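Local coordinates for protein probable M18 family aminopeptidase 1 (Thermotoga maritima, PDB 2GLF) that probably acts as a metal-dependent aminopeptidase of the M18 family, removing residues from the N termini of peptides with a two-metal centre, at residues G247-I252 and P427-S432; G325-A330 and P419-M424; N343-G348 and Q388-G393; Y349-V354 and F437-A442. All coordinates share one frame; numbering follows the deposited sequence.

Contact 1 (G247-I252 and P427-S432); sequences GQDDRI and PFEISS. With MN (manganese (II) ion), chain F; MN (manganese (II) ion), chain E.
E429 reaches from its strand to the start of helix 248-263, where its carboxylate lies beside the backbone of Q248 and D249. CG stands beside the backbone N, anti to the carbonyl carbon (chi1 -55°), and the chain is extended beyond it. OE1 lies against D249 N, a weak hydrogen bond that is doubtful because the nitrogen is crowded in the model. OE2 lies 3.4 Å from D249 CB and accepts a firmer bond from H425 N. The carboxylate of D249, with CG anti to the backbone N, bridges the two manganese ions: OD1 binds one at 2.3 Å, alongside H92, D326 and a water, while OD2 binds the other at 2.4 Å, with H425 and E279. E429 is thus a second-shell neighbour, contacting both D249 and the backbone of H425. Q248 CB lies 3.2 Å from E429 OE1, and I252 CD1 3.7 Å from S431 CB. The axes of helix 248-252 and strand 429-432 come within 9.5 Å, their directions 39° apart. The strand is an outer member of a three-stranded antiparallel sheet, bonded to strand 242-245, and I252 also packs against Y23 of helix 13-29 and P419 of strand 414-421.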
loop_
_atom_site.group_PDB
_atom_site.type_symbol
_atom_site.label_atom_id
_atom_site.label_comp_id
_atom_site.label_asym_id
_atom_site.label_seq_id
_atom_site.Cartn_x
_atom_site.Cartn_y
_atom_site.Cartn_z
ATOM N N GLY A 247 4.799 29.744 -29.711
ATOM C CA GLY A 247 5.744 30.713 -29.202
ATOM C C GLY A 247 5.161 32.049 -28.843
ATOM O O GLY A 247 5.901 33.023 -28.689
ATOM N N GLN A 248 3.844 32.120 -28.716
ATOM C CA GLN A 248 3.242 33.385 -28.342
ATOM C C GLN A 248 3.764 33.759 -26.969
ATOM O O GLN A 248 3.707 34.926 -26.574
ATOM C CB GLN A 248 1.720 33.290 -28.326
ATOM C CG GLN A 248 1.114 33.573 -29.681
ATOM C CD GLN A 248 -0.390 33.602 -29.651
ATOM O OE1 GLN A 248 -1.039 32.576 -29.442
ATOM N NE2 GLN A 248 -0.960 34.785 -29.855
ATOM N N ASP A 249 4.290 32.769 -26.247
ATOM C CA ASP A 249 4.833 33.042 -24.929
ATOM C C ASP A 249 5.970 34.032 -25.092
ATOM O O ASP A 249 7.117 33.670 -25.366
ATOM C CB ASP A 249 5.356 31.790 -24.237
ATOM C CG ASP A 249 5.756 32.055 -22.778
ATOM O OD1 ASP A 249 6.297 33.144 -22.482
ATOM O OD2 ASP A 249 5.552 31.166 -21.923
ATOM N N ASP A 250 5.582 35.293 -24.950
ATOM C CA ASP A 250 6.425 36.468 -25.012
ATOM C C ASP A 250 6.834 37.081 -26.328
ATOM O O ASP A 250 7.335 38.204 -26.338
ATOM C CB ASP A 250 7.643 36.294 -24.136
ATOM C CG ASP A 250 7.809 37.456 -23.207
ATOM O OD1 ASP A 250 6.776 37.902 -22.663
ATOM O OD2 ASP A 250 8.946 37.929 -23.026
ATOM N N ARG A 251 6.652 36.383 -27.440
ATOM C CA ARG A 251 6.985 37.035 -28.700
ATOM C C ARG A 251 5.790 37.953 -28.928
ATOM O O ARG A 251 5.848 38.891 -29.722
ATOM C CB ARG A 251 7.146 36.031 -29.851
ATOM C CG ARG A 251 8.268 35.034 -29.608
ATOM C CD ARG A 251 8.935 34.559 -30.882
ATOM N NE ARG A 251 10.131 33.790 -30.555
ATOM C CZ ARG A 251 10.165 32.470 -30.416
ATOM N NH1 ARG A 251 9.064 31.757 -30.587
ATOM N NH2 ARG A 251 11.295 31.865 -30.084
ATOM N N ILE A 252 4.711 37.683 -28.193
ATOM C CA ILE A 252 3.510 38.492 -28.285
ATOM C C ILE A 252 3.787 39.785 -27.539
ATOM O O ILE A 252 3.235 40.830 -27.862
ATOM C CB ILE A 252 2.288 37.798 -27.649
ATOM C CG1 ILE A 252 1.009 38.537 -28.061
ATOM C CG2 ILE A 252 2.413 37.800 -26.132
ATOM C CD1 ILE A 252 -0.268 37.802 -27.712
ATOM N N PRO A 427 2.276 23.596 -28.180
ATOM C CA PRO A 427 2.718 23.909 -29.543
ATOM C C PRO A 427 1.761 24.861 -30.264
ATOM O O PRO A 427 2.021 25.271 -31.394
ATOM C CB PRO A 427 2.764 22.537 -30.212
ATOM C CG PRO A 427 3.073 21.619 -29.073
ATOM C CD PRO A 427 2.150 22.142 -27.999
ATOM N N PHE A 428 0.663 25.220 -29.603
ATOM C CA PHE A 428 -0.333 26.104 -30.208
ATOM C C PHE A 428 -1.039 26.920 -29.120
ATOM O O PHE A 428 -2.163 26.603 -28.718
ATOM C CB PHE A 428 -1.360 25.256 -30.990
ATOM C CG PHE A 428 -2.150 26.029 -32.022
ATOM C CD1 PHE A 428 -1.535 26.513 -33.174
ATOM C CD2 PHE A 428 -3.515 26.261 -31.849
ATOM C CE1 PHE A 428 -2.269 27.213 -34.138
ATOM C CE2 PHE A 428 -4.257 26.964 -32.813
ATOM C CZ PHE A 428 -3.630 27.438 -33.956
ATOM N N GLU A 429 -0.376 27.969 -28.640
ATOM C CA GLU A 429 -0.951 28.820 -27.601
ATOM C C GLU A 429 -2.065 29.694 -28.168
ATOM O O GLU A 429 -2.102 29.974 -29.363
ATOM C CB GLU A 429 0.138 29.692 -26.973
ATOM C CG GLU A 429 1.312 28.888 -26.441
ATOM C CD GLU A 429 2.442 29.757 -25.919
ATOM O OE1 GLU A 429 2.767 30.769 -26.578
ATOM O OE2 GLU A 429 3.019 29.420 -24.860
ATOM N N ILE A 430 -2.974 30.117 -27.298
ATOM C CA ILE A 430 -4.105 30.946 -27.694
ATOM C C ILE A 430 -4.117 32.278 -26.935
ATOM O O ILE A 430 -3.940 32.316 -25.713
ATOM C CB ILE A 430 -5.459 30.193 -27.445
ATOM C CG1 ILE A 430 -6.047 29.699 -28.766
ATOM C CG2 ILE A 430 -6.476 31.111 -26.800
ATOM C CD1 ILE A 430 -5.242 28.656 -29.454
ATOM N N SER A 431 -4.325 33.366 -27.674
ATOM C CA SER A 431 -4.396 34.705 -27.100
ATOM C C SER A 431 -5.556 35.430 -27.767
ATOM O O SER A 431 -6.056 34.988 -28.797
ATOM C CB SER A 431 -3.104 35.474 -27.362
ATOM O OG SER A 431 -2.958 35.760 -28.741
ATOM N N SER A 432 -5.981 36.542 -27.181
ATOM C CA SER A 432 -7.081 37.331 -27.727
ATOM C C SER A 432 -6.565 38.444 -28.644
ATOM O O SER A 432 -5.548 39.070 -28.352
ATOM C CB SER A 432 -7.887 37.943 -26.580
ATOM O OG SER A 432 -8.777 38.936 -27.047
HETATM MN MN MN F . 7.459 30.600 -20.557
HETATM MN MN MN E . 7.334 33.941 -20.571
HETATM O O HOH W 1 5.153 33.615 -19.729
#

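Contact 2 (G325-A330 and P419-M424); sequences GDVCAA and PALLGM. With MN (manganese (II) ion), chain E.
V327 sends its side chain across to three residues of 419-424. Its CB sits 3.5 Å from P419 O. CG1, anti to the carbonyl carbon (chi1 -58°), approaches L421 CD1 at 3.8 Å and more distantly the P419 ring, while CG2 touches SE of selenomethionine M424 at 3.6 Å and also L421 CD1. The V327 and L421 side chains cross obliquely. Backbone pairing follows directly: C328 bridges A420 and A329 bridges L421 in parallel register. The evidence is three bonds, C328 N to P419 O (3.0 Å), L421 N to C328 O (2.8 Å) and A330 N to L421 O (3.0 Å), the last with its donor above the carbonyl plane. C328 SG and A420 CB share one face of the sheet, 3.7 Å apart, whereas L421 points to the other. Just upstream, D326 binds a manganese ion through both carboxylate oxygens, and OD2 also accepts V327 N, which ties the metal ligand to the start of the pairing. H167 of the second subunit, a predicted zinc ligand, packs on M424. In the sheet, strand 414-421 lies between 321-329 and 351-354; V327, P419 and M424 touch helix 248-263, and L421 and M424 meet strand 429-432.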
loop_
_atom_site.group_PDB
_atom_site.type_symbol
_atom_site.label_atom_id
_atom_site.label_comp_id
_atom_site.label_asym_id
_atom_site.label_seq_id
_atom_site.Cartn_x
_atom_site.Cartn_y
_atom_site.Cartn_z
ATOM N N GLY A 325 7.486 42.763 -19.688
ATOM C CA GLY A 325 6.482 42.271 -20.616
ATOM C C GLY A 325 6.454 40.766 -20.824
ATOM O O GLY A 325 7.218 40.231 -21.628
ATOM N N ASP A 326 5.573 40.082 -20.097
ATOM C CA ASP A 326 5.429 38.636 -20.217
ATOM C C ASP A 326 3.954 38.269 -20.044
ATOM O O ASP A 326 3.177 39.032 -19.477
ATOM C CB ASP A 326 6.296 37.921 -19.179
ATOM C CG ASP A 326 6.688 36.515 -19.612
ATOM O OD1 ASP A 326 7.572 35.916 -18.971
ATOM O OD2 ASP A 326 6.115 36.005 -20.594
ATOM N N VAL A 327 3.575 37.097 -20.539
ATOM C CA VAL A 327 2.192 36.631 -20.492
ATOM C C VAL A 327 1.779 35.966 -19.187
ATOM O O VAL A 327 2.607 35.416 -18.466
ATOM C CB VAL A 327 1.933 35.611 -21.611
ATOM C CG1 VAL A 327 2.241 36.221 -22.974
ATOM C CG2 VAL A 327 2.797 34.380 -21.376
ATOM N N CYS A 328 0.486 36.017 -18.896
ATOM C CA CYS A 328 -0.049 35.379 -17.702
ATOM C C CYS A 328 -1.028 34.321 -18.197
ATOM O O CYS A 328 -1.214 34.160 -19.407
ATOM C CB CYS A 328 -0.764 36.391 -16.804
ATOM S SG CYS A 328 -2.086 37.297 -17.632
ATOM N N ALA A 329 -1.653 33.601 -17.270
ATOM C CA ALA A 329 -2.584 32.542 -17.634
ATOM C C ALA A 329 -4.024 32.989 -17.497
ATOM O O ALA A 329 -4.428 33.470 -16.449
ATOM C CB ALA A 329 -2.331 31.324 -16.765
ATOM N N ALA A 330 -4.795 32.841 -18.566
ATOM C CA ALA A 330 -6.204 33.211 -18.549
ATOM C C ALA A 330 -6.963 32.010 -17.983
ATOM O O ALA A 330 -6.403 30.914 -17.913
ATOM C CB ALA A 330 -6.674 33.518 -19.955
ATOM N N PRO A 419 -0.532 40.198 -21.878
ATOM C CA PRO A 419 -1.818 39.531 -22.105
ATOM C C PRO A 419 -1.921 38.136 -21.457
ATOM O O PRO A 419 -0.912 37.548 -21.048
ATOM C CB PRO A 419 -1.904 39.489 -23.629
ATOM C CG PRO A 419 -0.489 39.242 -24.017
ATOM C CD PRO A 419 0.291 40.180 -23.101
ATOM N N ALA A 420 -3.149 37.622 -21.367
ATOM C CA ALA A 420 -3.405 36.308 -20.785
ATOM C C ALA A 420 -3.492 35.256 -21.884
ATOM O O ALA A 420 -4.098 35.498 -22.928
ATOM C CB ALA A 420 -4.705 36.336 -19.989
ATOM N N LEU A 421 -2.892 34.089 -21.653
ATOM C CA LEU A 421 -2.913 33.020 -22.653
ATOM C C LEU A 421 -3.550 31.726 -22.162
ATOM O O LEU A 421 -3.585 31.435 -20.969
ATOM C CB LEU A 421 -1.497 32.673 -23.135
ATOM C CG LEU A 421 -0.572 33.693 -23.779
ATOM C CD1 LEU A 421 0.671 32.971 -24.236
ATOM C CD2 LEU A 421 -1.250 34.367 -24.949
ATOM N N LEU A 422 -4.033 30.947 -23.121
ATOM C CA LEU A 422 -4.636 29.657 -22.857
ATOM C C LEU A 422 -3.682 28.629 -23.456
ATOM O O LEU A 422 -3.236 28.785 -24.583
ATOM C CB LEU A 422 -6.004 29.584 -23.528
ATOM C CG LEU A 422 -7.223 29.615 -22.598
ATOM C CD1 LEU A 422 -7.004 30.594 -21.464
ATOM C CD2 LEU A 422 -8.458 29.972 -23.400
ATOM N N GLY A 423 -3.344 27.597 -22.693
ATOM C CA GLY A 423 -2.434 26.585 -23.194
ATOM C C GLY A 423 -1.006 27.086 -23.336
ATOM O O GLY A 423 -0.323 26.789 -24.324
HETATM N N MSE A 424 -0.540 27.851 -22.356
HETATM C CA MSE A 424 0.822 28.365 -22.403
HETATM C C MSE A 424 1.805 27.186 -22.510
HETATM O O MSE A 424 1.607 26.144 -21.896
HETATM C CB MSE A 424 1.108 29.191 -21.146
HETATM C CG MSE A 424 2.303 30.132 -21.262
HETATM SE SE MSE A 424 2.592 31.208 -19.657
HETATM C CE MSE A 424 4.395 30.648 -19.197
HETATM MN MN MN E . 7.334 33.941 -20.571
HETATM O O HOH W 1 5.153 33.615 -19.729
#

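Contact 3 (N343-G348 and Q388-G393); sequences NAPKLG and QVATLG
The carboxamide of Q388 is gripped at both ends, and K346 supplies a partner to each. OE1 accepts K346 N at 2.9 Å, a nearly straight bond (167°), and a weak one from R4 NH1. NE2 donates to K346 O at 2.8 Å, equally straight (172°) and with the acceptor lying in the amide plane; it also bonds G350 O. The group thereby satisfies both polar atoms of the K346 backbone, as a neighbouring strand would, and the paired bonds fix which way the amide is turned. Q388 reaches this position with CG between the backbone N and the carbonyl carbon (chi1 58°) and the chain extended beyond. Next to it P345 lays its ring against A390: CB is 3.8 Å, CG 3.7 Å and CD 3.4 Å from A390 CB. At the far end T391 OG1 makes a weak hydrogen bond to N343 O at 3.1 Å. The N343 side chain crosses that of V389, with OD1 3.7 Å from V389 CG2; its amide is held by D340 and by N103 of the third subunit. K346 NZ, likewise, bonds Q110 of the second subunit. The loop leading from strand 321-329 to strand 351-354 is thus pinned to strand 387-389 through Q388, and to A390 and T391 through the P345 ring and N343 O; within this chain that strand edges the mixed sheet of the zinc-exopeptidase alpha/beta fold.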
loop_
_atom_site.group_PDB
_atom_site.type_symbol
_atom_site.label_atom_id
_atom_site.label_comp_id
_atom_site.label_asym_id
_atom_site.label_seq_id
_atom_site.Cartn_x
_atom_site.Cartn_y
_atom_site.Cartn_z
ATOM N N ASN A 343 -9.105 37.060 -8.874
ATOM C CA ASN A 343 -7.795 37.654 -9.159
ATOM C C ASN A 343 -7.148 36.982 -10.367
ATOM O O ASN A 343 -5.919 36.929 -10.474
ATOM C CB ASN A 343 -6.867 37.523 -7.944
ATOM C CG ASN A 343 -7.182 38.536 -6.852
ATOM O OD1 ASN A 343 -6.709 39.669 -6.886
ATOM N ND2 ASN A 343 -7.996 38.131 -5.883
ATOM N N ALA A 344 -7.989 36.475 -11.272
ATOM C CA ALA A 344 -7.532 35.797 -12.485
ATOM C C ALA A 344 -7.959 36.559 -13.734
ATOM O O ALA A 344 -9.057 37.107 -13.799
ATOM C CB ALA A 344 -8.089 34.394 -12.527
ATOM N N PRO A 345 -7.094 36.599 -14.750
ATOM C CA PRO A 345 -7.430 37.310 -15.983
ATOM C C PRO A 345 -8.361 36.524 -16.896
ATOM O O PRO A 345 -8.344 35.290 -16.907
ATOM C CB PRO A 345 -6.069 37.533 -16.622
ATOM C CG PRO A 345 -5.343 36.281 -16.249
ATOM C CD PRO A 345 -5.702 36.121 -14.785
ATOM N N LYS A 346 -9.169 37.253 -17.663
ATOM C CA LYS A 346 -10.101 36.656 -18.616
ATOM C C LYS A 346 -9.709 37.178 -20.000
ATOM O O LYS A 346 -9.273 38.331 -20.131
ATOM C CB LYS A 346 -11.537 37.086 -18.301
ATOM C CG LYS A 346 -12.015 36.769 -16.901
ATOM C CD LYS A 346 -12.276 35.286 -16.717
ATOM C CE LYS A 346 -13.663 35.056 -16.140
ATOM N NZ LYS A 346 -14.692 35.625 -17.046
ATOM N N LEU A 347 -9.863 36.338 -21.025
ATOM C CA LEU A 347 -9.530 36.730 -22.398
ATOM C C LEU A 347 -10.386 37.893 -22.896
ATOM O O LEU A 347 -11.597 37.910 -22.703
ATOM C CB LEU A 347 -9.715 35.550 -23.355
ATOM C CG LEU A 347 -8.768 34.358 -23.253
ATOM C CD1 LEU A 347 -9.295 33.231 -24.133
ATOM C CD2 LEU A 347 -7.372 34.773 -23.681
ATOM N N GLY A 348 -9.748 38.862 -23.541
ATOM C CA GLY A 348 -10.474 40.001 -24.073
ATOM C C GLY A 348 -10.866 41.079 -23.076
ATOM O O GLY A 348 -11.628 41.991 -23.415
ATOM N N GLN A 388 -6.748 44.613 -16.390
ATOM C CA GLN A 388 -7.312 43.748 -15.359
ATOM C C GLN A 388 -6.179 43.202 -14.494
ATOM O O GLN A 388 -5.045 43.117 -14.951
ATOM C CB GLN A 388 -8.083 42.592 -16.018
ATOM C CG GLN A 388 -7.245 41.738 -16.961
ATOM C CD GLN A 388 -8.045 40.640 -17.645
ATOM O OE1 GLN A 388 -8.923 40.024 -17.037
ATOM N NE2 GLN A 388 -7.731 40.374 -18.912
ATOM N N VAL A 389 -6.477 42.846 -13.247
ATOM C CA VAL A 389 -5.445 42.300 -12.364
ATOM C C VAL A 389 -5.325 40.815 -12.649
ATOM O O VAL A 389 -6.307 40.173 -13.004
ATOM C CB VAL A 389 -5.783 42.499 -10.850
ATOM C CG1 VAL A 389 -6.893 43.519 -10.691
ATOM C CG2 VAL A 389 -6.155 41.179 -10.202
ATOM N N ALA A 390 -4.124 40.271 -12.500
ATOM C CA ALA A 390 -3.927 38.850 -12.751
ATOM C C ALA A 390 -2.973 38.209 -11.755
ATOM O O ALA A 390 -1.981 38.805 -11.342
ATOM C CB ALA A 390 -3.420 38.631 -14.172
ATOM N N THR A 391 -3.299 36.983 -11.373
ATOM C CA THR A 391 -2.500 36.217 -10.438
ATOM C C THR A 391 -2.259 34.855 -11.069
ATOM O O THR A 391 -3.141 34.310 -11.736
ATOM C CB THR A 391 -3.240 36.030 -9.114
ATOM O OG1 THR A 391 -3.486 37.310 -8.517
ATOM C CG2 THR A 391 -2.415 35.196 -8.168
ATOM N N LEU A 392 -1.064 34.313 -10.864
ATOM C CA LEU A 392 -0.714 33.016 -11.425
ATOM C C LEU A 392 -1.315 31.853 -10.627
ATOM O O LEU A 392 -0.593 31.062 -10.013
ATOM C CB LEU A 392 0.807 32.878 -11.483
ATOM C CG LEU A 392 1.344 31.648 -12.213
ATOM C CD1 LEU A 392 0.966 31.711 -13.691
ATOM C CD2 LEU A 392 2.852 31.590 -12.042
ATOM N N GLY A 393 -2.642 31.761 -10.640
ATOM C CA GLY A 393 -3.337 30.698 -9.930
ATOM C C GLY A 393 -3.478 30.879 -8.429
ATOM O O GLY A 393 -2.889 31.792 -7.843
#

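Contact 4 (Y349-V354 and F437-A442); sequences YGVALV and FETYVA
V351 makes nearly all of this contact, wedging its two methyl groups against one turn of helix 433-449. CG1 is anti to the backbone N (chi1 -160°) and stands 3.7 Å from T439 OG1. CG2, anti to the carbonyl carbon, makes more of the contacts: it is 3.6 Å from A442 CB, 3.7 Å from T439 CA and 3.8 Å from E438 CG, and it also rests on the carbonyl of E438, whose oxygen accepts A442 N within the helix. The V351 and T439 side chains cross at about a right angle. No hydrogen bond spans the two segments; the polar tips are occupied by others, T439 OG1 by D435 O and E438 OE1 by I386 N. The looser side is at G350, whose CA comes only to 4.4 Å from E438 CG, and the total buried surface is a modest 176 Å². Y440 and V441, partly exposed, make no contact with 349-354; Y440 points away from the strand and stacks with F19. The axes of strand 351-354 and helix 437-442 approach to 8.5 Å at 58°, so a single valine side chain carries the meeting of sheet and helix, layers of the alpha/beta/alpha sandwich known from the catalytic domains of zinc exopeptidases.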
loop_
_atom_site.group_PDB
_atom_site.type_symbol
_atom_site.label_atom_id
_atom_site.label_comp_id
_atom_site.label_asym_id
_atom_site.label_seq_id
_atom_site.Cartn_x
_atom_site.Cartn_y
_atom_site.Cartn_z
ATOM N N TYR A 349 -10.360 40.991 -21.849
ATOM C CA TYR A 349 -10.691 41.996 -20.850
ATOM C C TYR A 349 -9.531 42.915 -20.494
ATOM O O TYR A 349 -9.444 43.422 -19.373
ATOM C CB TYR A 349 -11.276 41.336 -19.595
ATOM C CG TYR A 349 -12.743 41.004 -19.769
ATOM C CD1 TYR A 349 -13.153 39.968 -20.611
ATOM C CD2 TYR A 349 -13.726 41.788 -19.167
ATOM C CE1 TYR A 349 -14.502 39.732 -20.851
ATOM C CE2 TYR A 349 -15.075 41.558 -19.405
ATOM C CZ TYR A 349 -15.456 40.533 -20.247
ATOM O OH TYR A 349 -16.791 40.321 -20.491
ATOM N N GLY A 350 -8.644 43.123 -21.464
ATOM C CA GLY A 350 -7.522 44.019 -21.267
ATOM C C GLY A 350 -6.168 43.418 -20.964
ATOM O O GLY A 350 -6.002 42.201 -20.936
ATOM N N VAL A 351 -5.194 44.297 -20.747
ATOM C CA VAL A 351 -3.837 43.889 -20.428
ATOM C C VAL A 351 -3.859 43.435 -18.982
ATOM O O VAL A 351 -4.597 43.991 -18.161
ATOM C CB VAL A 351 -2.849 45.065 -20.531
ATOM C CG1 VAL A 351 -1.439 44.542 -20.685
ATOM C CG2 VAL A 351 -3.223 45.956 -21.687
ATOM N N ALA A 352 -3.055 42.428 -18.670
ATOM C CA ALA A 352 -2.995 41.918 -17.314
ATOM C C ALA A 352 -1.856 42.568 -16.565
ATOM O O ALA A 352 -0.732 42.645 -17.065
ATOM C CB ALA A 352 -2.812 40.414 -17.322
ATOM N N LEU A 353 -2.163 43.053 -15.368
ATOM C CA LEU A 353 -1.174 43.684 -14.505
ATOM C C LEU A 353 -0.910 42.665 -13.397
ATOM O O LEU A 353 -1.798 42.356 -12.599
ATOM C CB LEU A 353 -1.733 45.000 -13.943
ATOM C CG LEU A 353 -0.868 45.884 -13.039
ATOM C CD1 LEU A 353 -1.391 47.304 -13.080
ATOM C CD2 LEU A 353 -0.875 45.353 -11.612
ATOM N N VAL A 354 0.303 42.121 -13.381
ATOM C CA VAL A 354 0.698 41.114 -12.399
ATOM C C VAL A 354 1.627 41.721 -11.362
ATOM O O VAL A 354 2.781 42.043 -11.665
ATOM C CB VAL A 354 1.447 39.945 -13.071
ATOM C CG1 VAL A 354 1.530 38.785 -12.125
ATOM C CG2 VAL A 354 0.757 39.544 -14.367
ATOM N N PHE A 437 -3.863 43.869 -29.044
ATOM C CA PHE A 437 -3.914 45.292 -29.355
ATOM C C PHE A 437 -3.817 46.157 -28.112
ATOM O O PHE A 437 -3.005 47.081 -28.046
ATOM C CB PHE A 437 -5.221 45.613 -30.075
ATOM C CG PHE A 437 -5.302 47.023 -30.606
ATOM C CD1 PHE A 437 -4.508 47.426 -31.680
ATOM C CD2 PHE A 437 -6.184 47.942 -30.043
ATOM C CE1 PHE A 437 -4.589 48.719 -32.185
ATOM C CE2 PHE A 437 -6.272 49.237 -30.540
ATOM C CZ PHE A 437 -5.470 49.626 -31.617
ATOM N N GLU A 438 -4.647 45.862 -27.124
ATOM C CA GLU A 438 -4.648 46.662 -25.917
ATOM C C GLU A 438 -3.306 46.660 -25.200
ATOM O O GLU A 438 -2.966 47.620 -24.503
ATOM C CB GLU A 438 -5.747 46.196 -24.972
ATOM C CG GLU A 438 -6.073 47.228 -23.906
ATOM C CD GLU A 438 -6.587 48.531 -24.492
ATOM O OE1 GLU A 438 -6.801 49.489 -23.723
ATOM O OE2 GLU A 438 -6.785 48.595 -25.719
ATOM N N THR A 439 -2.548 45.580 -25.356
ATOM C CA THR A 439 -1.237 45.497 -24.723
ATOM C C THR A 439 -0.378 46.565 -25.376
ATOM O O THR A 439 0.292 47.347 -24.696
ATOM C CB THR A 439 -0.603 44.120 -24.936
ATOM O OG1 THR A 439 -1.322 43.150 -24.165
ATOM C CG2 THR A 439 0.861 44.131 -24.508
ATOM N N TYR A 440 -0.423 46.591 -26.705
ATOM C CA TYR A 440 0.304 47.573 -27.509
ATOM C C TYR A 440 -0.046 48.994 -27.063
ATOM O O TYR A 440 0.804 49.873 -27.029
ATOM C CB TYR A 440 -0.072 47.403 -28.982
ATOM C CG TYR A 440 0.161 48.636 -29.818
ATOM C CD1 TYR A 440 1.455 49.062 -30.126
ATOM C CD2 TYR A 440 -0.912 49.385 -30.289
ATOM C CE1 TYR A 440 1.671 50.207 -30.887
ATOM C CE2 TYR A 440 -0.710 50.528 -31.050
ATOM C CZ TYR A 440 0.581 50.935 -31.344
ATOM O OH TYR A 440 0.774 52.081 -32.081
ATOM N N VAL A 441 -1.315 49.208 -26.745
ATOM C CA VAL A 441 -1.768 50.511 -26.296
ATOM C C VAL A 441 -1.174 50.811 -24.926
ATOM O O VAL A 441 -0.627 51.890 -24.703
ATOM C CB VAL A 441 -3.297 50.561 -26.201
ATOM C CG1 VAL A 441 -3.738 51.921 -25.690
ATOM C CG2 VAL A 441 -3.906 50.279 -27.561
ATOM N N ALA A 442 -1.279 49.849 -24.011
ATOM C CA ALA A 442 -0.748 50.007 -22.662
ATOM C C ALA A 442 0.753 50.305 -22.689
ATOM O O ALA A 442 1.214 51.257 -22.060
ATOM C CB ALA A 442 -1.023 48.749 -21.846
#

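From the N terminus, the first segment met is 247-252, which opens the loop that contact 1 closes at 427-432. Inside it, contact 2 closes a smaller loop between 325-330 and 419-424, and contact 3 a smaller one still, from 343-348 to 388-393, so these three are nested. Contact 4 starts within all of them at 349-354 but ends beyond them at 437-442, crossing each. Contacts 1 and 2 share one manganese ion and its water. Contacts 2, 3 and 4 reach the same mixed sheet, contact 3 at its edge, while contact 4 ties that sheet to the C-terminal helix, which directly follows the strand of contact 1.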